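PDB 5ZRD: tyrosinase, which probably hydroxylates monophenols to catechols with a pair of copper ions, as tyrosinases do, and works efficiently at acidic pH. Local coordinates for residues 118-123 with 402-407; 12-17 with 128-133. All coordinates share one frame; numbering follows the deposited sequence.

Contacts 1 and 2 lie on the same side of the chain's centre, their own centres about 12 Å apart, and their segments alternate along the sequence. Helix 122-127 is one link between them: contact 1 holds the turn that leads into it, and contact 2 packs the loop 128-133 that leaves it against the helix 14-22. Y123, on its first turn, makes a cation-pi contact with R15 and brings its CE2 to 3.8 Å from CA of P130. More directly, CB of D118 lies 4.0 Å from OG of S13. Neither contact reaches the copper pair itself: the T120 side chain is about 11 Å from that of the copper ligand H277, and the L133 side chain about 14 Å from a copper ion.

Contact 1 (118-123 with 402-407)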
loop_
_atom_site.group_PDB
_atom_site.type_symbol
_atom_site.label_atom_id
_atom_site.label_comp_id
_atom_site.label_asym_id
_atom_site.label_seq_id
_atom_site.Cartn_x
_atom_site.Cartn_y
_atom_site.Cartn_z
ATOM N N ASP A 118 -26.515 -38.833 10.115
ATOM C CA ASP A 118 -26.703 -39.588 8.901
ATOM C C ASP A 118 -27.784 -38.942 8.024
ATOM O O ASP A 118 -28.964 -39.266 8.146
ATOM C CB ASP A 118 -27.042 -41.058 9.197
ATOM C CG ASP A 118 -26.896 -41.942 7.952
ATOM O OD1 ASP A 118 -26.880 -41.416 6.798
ATOM O OD2 ASP A 118 -26.816 -43.160 8.136
ATOM N N GLU A 119 -27.319 -38.103 7.096
ATOM C CA GLU A 119 -28.165 -37.151 6.333
ATOM C C GLU A 119 -29.024 -37.865 5.284
ATOM O O GLU A 119 -30.014 -37.280 4.795
ATOM C CB GLU A 119 -27.282 -36.118 5.619
ATOM C CG GLU A 119 -26.597 -35.151 6.563
ATOM C CD GLU A 119 -25.306 -34.511 6.073
ATOM O OE1 GLU A 119 -24.934 -33.493 6.657
ATOM O OE2 GLU A 119 -24.665 -35.024 5.112
ATOM N N THR A 120 -28.598 -39.058 4.887
ATOM C CA THR A 120 -29.225 -39.811 3.805
ATOM C C THR A 120 -29.828 -41.131 4.306
ATOM O O THR A 120 -30.177 -41.975 3.514
ATOM C CB THR A 120 -28.213 -40.088 2.688
ATOM O OG1 THR A 120 -27.046 -40.685 3.250
ATOM C CG2 THR A 120 -27.803 -38.831 1.953
ATOM N N ASP A 121 -29.939 -41.330 5.605
ATOM C CA ASP A 121 -30.673 -42.472 6.140
ATOM C C ASP A 121 -32.181 -42.229 5.982
ATOM O O ASP A 121 -32.613 -41.135 5.600
ATOM C CB ASP A 121 -30.339 -42.721 7.641
ATOM C CG ASP A 121 -31.002 -41.695 8.604
ATOM O OD1 ASP A 121 -31.709 -40.754 8.150
ATOM O OD2 ASP A 121 -30.832 -41.847 9.830
ATOM N N GLU A 122 -32.948 -43.255 6.329
ATOM C CA GLU A 122 -34.399 -43.313 6.166
ATOM C C GLU A 122 -35.058 -42.247 7.062
ATOM O O GLU A 122 -36.013 -41.571 6.630
ATOM C CB GLU A 122 -34.906 -44.743 6.468
ATOM C CG GLU A 122 -36.231 -45.119 5.793
ATOM C CD GLU A 122 -36.289 -44.994 4.264
ATOM O OE1 GLU A 122 -37.410 -44.751 3.744
ATOM O OE2 GLU A 122 -35.216 -45.132 3.574
ATOM N N TYR A 123 -34.552 -42.085 8.290
ATOM C CA TYR A 123 -35.139 -41.116 9.208
ATOM C C TYR A 123 -35.077 -39.708 8.586
ATOM O O TYR A 123 -36.119 -39.015 8.468
ATOM C CB TYR A 123 -34.508 -41.141 10.606
ATOM C CG TYR A 123 -35.169 -40.143 11.516
ATOM C CD1 TYR A 123 -36.359 -40.446 12.151
ATOM C CD2 TYR A 123 -34.700 -38.845 11.628
ATOM C CE1 TYR A 123 -37.049 -39.499 12.903
ATOM C CE2 TYR A 123 -35.352 -37.897 12.408
ATOM C CZ TYR A 123 -36.549 -38.217 13.033
ATOM O OH TYR A 123 -37.222 -37.317 13.808
ATOM N N PRO A 402 -21.951 -48.434 11.069
ATOM C CA PRO A 402 -22.780 -48.603 9.906
ATOM C C PRO A 402 -23.732 -47.419 9.687
ATOM O O PRO A 402 -24.289 -46.880 10.647
ATOM C CB PRO A 402 -23.598 -49.878 10.210
ATOM C CG PRO A 402 -23.648 -49.908 11.734
ATOM C CD PRO A 402 -22.299 -49.368 12.154
ATOM N N GLY A 403 -23.936 -47.059 8.425
ATOM C CA GLY A 403 -24.959 -46.095 8.063
ATOM C C GLY A 403 -25.263 -46.115 6.581
ATOM O O GLY A 403 -24.696 -46.901 5.827
ATOM N N SER A 404 -26.146 -45.217 6.175
ATOM C CA SER A 404 -26.662 -45.174 4.815
ATOM C C SER A 404 -25.511 -45.104 3.793
ATOM O O SER A 404 -24.477 -44.455 4.015
ATOM C CB SER A 404 -27.647 -44.010 4.658
ATOM O OG SER A 404 -27.009 -42.739 4.687
ATOM N N LEU A 405 -25.707 -45.787 2.676
ATOM C CA LEU A 405 -24.867 -45.705 1.497
ATOM C C LEU A 405 -23.496 -46.363 1.701
ATOM O O LEU A 405 -22.602 -46.137 0.865
ATOM C CB LEU A 405 -24.676 -44.239 1.084
ATOM C CG LEU A 405 -25.949 -43.431 0.834
ATOM C CD1 LEU A 405 -25.604 -42.034 0.320
ATOM C CD2 LEU A 405 -26.867 -44.134 -0.143
ATOM N N ASP A 406 -23.289 -47.174 2.721
ATOM C CA ASP A 406 -21.995 -47.898 2.820
ATOM C C ASP A 406 -21.703 -48.760 1.553
ATOM O O ASP A 406 -20.560 -48.927 1.126
ATOM C CB ASP A 406 -21.965 -48.796 4.051
ATOM C CG ASP A 406 -21.938 -48.020 5.381
ATOM O OD1 ASP A 406 -21.496 -46.833 5.438
ATOM O OD2 ASP A 406 -22.361 -48.631 6.391
ATOM N N ASP A 407 -22.745 -49.293 0.945
ATOM C CA ASP A 407 -22.586 -50.317 -0.073
ATOM C C ASP A 407 -23.111 -49.817 -1.429
ATOM O O ASP A 407 -24.204 -49.272 -1.503
ATOM C CB ASP A 407 -23.375 -51.585 0.331
ATOM C CG ASP A 407 -22.995 -52.124 1.708
ATOM O OD1 ASP A 407 -21.782 -52.149 2.041
ATOM O OD2 ASP A 407 -23.942 -52.503 2.458
#
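The hydroxyl OG of S404 is gripped by two bonds, giving its proton to OD1 of D118 at a very short 2.5 Å and accepting from OG1 of T120 at the same distance. Its setting is a pair of facing beta turns: a type I turn from D118 to D121, just ahead of helix 122-127 in the central tyrosinase domain, and a type II turn from G403 to D406. Serine suits its place because its short side chain carries a hydroxyl able to donate and accept at once; the crowded chi1 of 71° lets OG and the amide N meet one carboxylate. The amide N bonds OD2 of D118 almost straight, at 171°, and both oxygens of D118 use their syn lone pairs; aspartate fits this two-pronged grip, which fixes the rotation of its carboxylate. G403 leaves room here, since a beta carbon would clash with OD2. T120 holds OG1 between its backbone N and carbonyl carbon (chi1 52°), from where the hydroxyl donates to S404, while its side chain also touches Y238 and Y241. L405 packs on Y238 and V242 of helix 237-244, an apolar setting that suits leucine, its CD1 3.5 Å from OG1 of T120.

Contact 2 (12-17 with 128-133); sequences RSVRDL and GIPSIL
V14 makes the tight part of this contact, its CG1 methyl lying 3.9 Å from CG of P130 and 4.0 Å from CB of P130, so that the methyl rests against the outer carbons of the pyrrolidine ring. The two side chains cross obliquely. A branched valine on the first turn of a helix suits the place because its second methyl is left to serve another partner: CG2 turns to I132 and L133, two and three residues beyond P130, lying 4.3 Å from CG2 of I132 and, more loosely, 4.5 Å from CD2 of L133. The chi1 of V14, 98°, lies off the staggered positions, and in this setting its two methyls divide these partners between them. Residues 12-17 form the N-terminus of helix 14-22, with S13 as N-cap: its OG accepts weakly from the backbone N of R15 and of D16. On the other segment, P130 lies two residues past G128, the first residue to leave helix 122-127, with a positive phi of 82° and backbone angles where a beta carbon would press on the carbonyl O of the preceding residue, a strain glycine is spared. The amide N of L133 then bonds O of P130 at 3.1 Å, closing a turn that sets I132 and L133 beside V14. F318, on the helix 315-334, touches both V14 and L133, which ties this apolar cluster to the helix bearing the copper ligand H320. The looser side, partly exposed, belongs to R15, whose aliphatic base takes part, CB coming to 4.3 Å from CG of P130.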
loop_
_atom_site.group_PDB
_atom_site.type_symbol
_atom_site.label_atom_id
_atom_site.label_comp_id
_atom_site.label_asym_id
_atom_site.label_seq_id
_atom_site.Cartn_x
_atom_site.Cartn_y
_atom_site.Cartn_z
ATOM N N ARG A 12 -20.666 -43.255 15.741
ATOM C CA ARG A 12 -21.971 -43.836 15.444
ATOM C C ARG A 12 -22.980 -42.759 14.994
ATOM O O ARG A 12 -22.796 -41.530 15.165
ATOM C CB ARG A 12 -22.511 -44.589 16.664
ATOM C CG ARG A 12 -21.731 -45.844 17.023
ATOM C CD ARG A 12 -22.485 -46.753 17.987
ATOM N NE ARG A 12 -21.726 -47.961 18.307
ATOM C CZ ARG A 12 -21.436 -48.950 17.444
ATOM N NH1 ARG A 12 -22.046 -49.025 16.266
ATOM N NH2 ARG A 12 -20.515 -49.851 17.769
ATOM N N SER A 13 -24.041 -43.241 14.375
ATOM C CA SER A 13 -25.117 -42.379 13.913
ATOM C C SER A 13 -25.830 -41.737 15.113
ATOM O O SER A 13 -26.248 -42.448 16.027
ATOM C CB SER A 13 -26.093 -43.146 13.065
ATOM O OG SER A 13 -27.317 -42.439 12.945
ATOM N N VAL A 14 -25.997 -40.409 15.070
ATOM C CA VAL A 14 -26.650 -39.660 16.135
ATOM C C VAL A 14 -28.082 -40.174 16.308
ATOM O O VAL A 14 -28.599 -40.244 17.421
ATOM C CB VAL A 14 -26.607 -38.135 15.893
ATOM C CG1 VAL A 14 -27.886 -37.597 15.282
ATOM C CG2 VAL A 14 -26.329 -37.391 17.190
ATOM N N ARG A 15 -28.711 -40.535 15.214
ATOM C CA ARG A 15 -30.051 -41.020 15.280
ATOM C C ARG A 15 -30.076 -42.321 16.088
ATOM O O ARG A 15 -31.023 -42.553 16.865
ATOM C CB ARG A 15 -30.611 -41.252 13.881
ATOM C CG ARG A 15 -31.877 -42.090 13.852
ATOM C CD ARG A 15 -33.032 -41.379 14.505
ATOM N NE ARG A 15 -34.269 -42.096 14.253
ATOM C CZ ARG A 15 -35.325 -42.066 15.054
ATOM N NH1 ARG A 15 -36.265 -42.985 14.920
ATOM N NH2 ARG A 15 -35.425 -41.147 15.996
ATOM N N ASP A 16 -29.058 -43.161 15.891
ATOM C CA ASP A 16 -28.959 -44.415 16.623
ATOM C C ASP A 16 -28.763 -44.150 18.132
ATOM O O ASP A 16 -29.301 -44.910 18.942
ATOM C CB ASP A 16 -27.822 -45.291 16.032
ATOM C CG ASP A 16 -27.628 -46.616 16.762
ATOM O OD1 ASP A 16 -28.602 -47.389 16.794
ATOM O OD2 ASP A 16 -26.505 -46.875 17.274
ATOM N N LEU A 17 -27.994 -43.109 18.503
ATOM C CA LEU A 17 -27.759 -42.793 19.917
ATOM C C LEU A 17 -29.066 -42.321 20.578
ATOM O O LEU A 17 -29.269 -42.533 21.773
ATOM C CB LEU A 17 -26.662 -41.733 20.037
ATOM C CG LEU A 17 -25.265 -42.135 19.541
ATOM C CD1 LEU A 17 -24.195 -41.185 20.052
ATOM C CD2 LEU A 17 -24.897 -43.556 19.944
ATOM N N GLY A 128 -36.454 -35.311 8.498
ATOM C CA GLY A 128 -35.523 -34.199 8.653
ATOM C C GLY A 128 -34.542 -34.422 9.793
ATOM O O GLY A 128 -34.088 -35.529 10.021
ATOM N N ILE A 129 -34.223 -33.378 10.528
ATOM C CA ILE A 129 -33.087 -33.468 11.435
ATOM C C ILE A 129 -33.521 -34.197 12.712
ATOM O O ILE A 129 -34.558 -33.909 13.269
ATOM C CB ILE A 129 -32.510 -32.077 11.743
ATOM C CG1 ILE A 129 -32.295 -31.246 10.478
ATOM C CG2 ILE A 129 -31.240 -32.200 12.579
ATOM C CD1 ILE A 129 -31.740 -29.883 10.765
ATOM N N PRO A 130 -32.696 -35.119 13.194
ATOM C CA PRO A 130 -32.997 -35.758 14.489
ATOM C C PRO A 130 -33.266 -34.707 15.573
ATOM O O PRO A 130 -32.508 -33.740 15.643
ATOM C CB PRO A 130 -31.720 -36.565 14.807
ATOM C CG PRO A 130 -31.230 -36.979 13.444
ATOM C CD PRO A 130 -31.541 -35.776 12.562
ATOM N N SER A 131 -34.289 -34.908 16.411
ATOM C CA SER A 131 -34.707 -33.850 17.381
ATOM C C SER A 131 -33.626 -33.607 18.450
ATOM O O SER A 131 -33.607 -32.541 19.047
ATOM C CB SER A 131 -36.020 -34.167 18.020
ATOM O OG SER A 131 -35.921 -35.393 18.732
ATOM N N ILE A 132 -32.690 -34.527 18.678
ATOM C CA ILE A 132 -31.639 -34.235 19.689
ATOM C C ILE A 132 -30.841 -33.010 19.240
ATOM O O ILE A 132 -30.330 -32.314 20.088
ATOM C CB ILE A 132 -30.714 -35.439 19.981
ATOM C CG1 ILE A 132 -29.672 -35.137 21.063
ATOM C CG2 ILE A 132 -30.027 -35.921 18.714
ATOM C CD1 ILE A 132 -30.252 -34.688 22.372
ATOM N N LEU A 133 -30.717 -32.766 17.930
ATOM C CA LEU A 133 -29.959 -31.603 17.391
ATOM C C LEU A 133 -30.833 -30.343 17.345
ATOM O O LEU A 133 -30.292 -29.273 17.128
ATOM C CB LEU A 133 -29.457 -31.901 15.972
ATOM C CG LEU A 133 -28.547 -33.114 15.795
ATOM C CD1 LEU A 133 -28.027 -33.191 14.360
ATOM C CD2 LEU A 133 -27.397 -33.077 16.779
#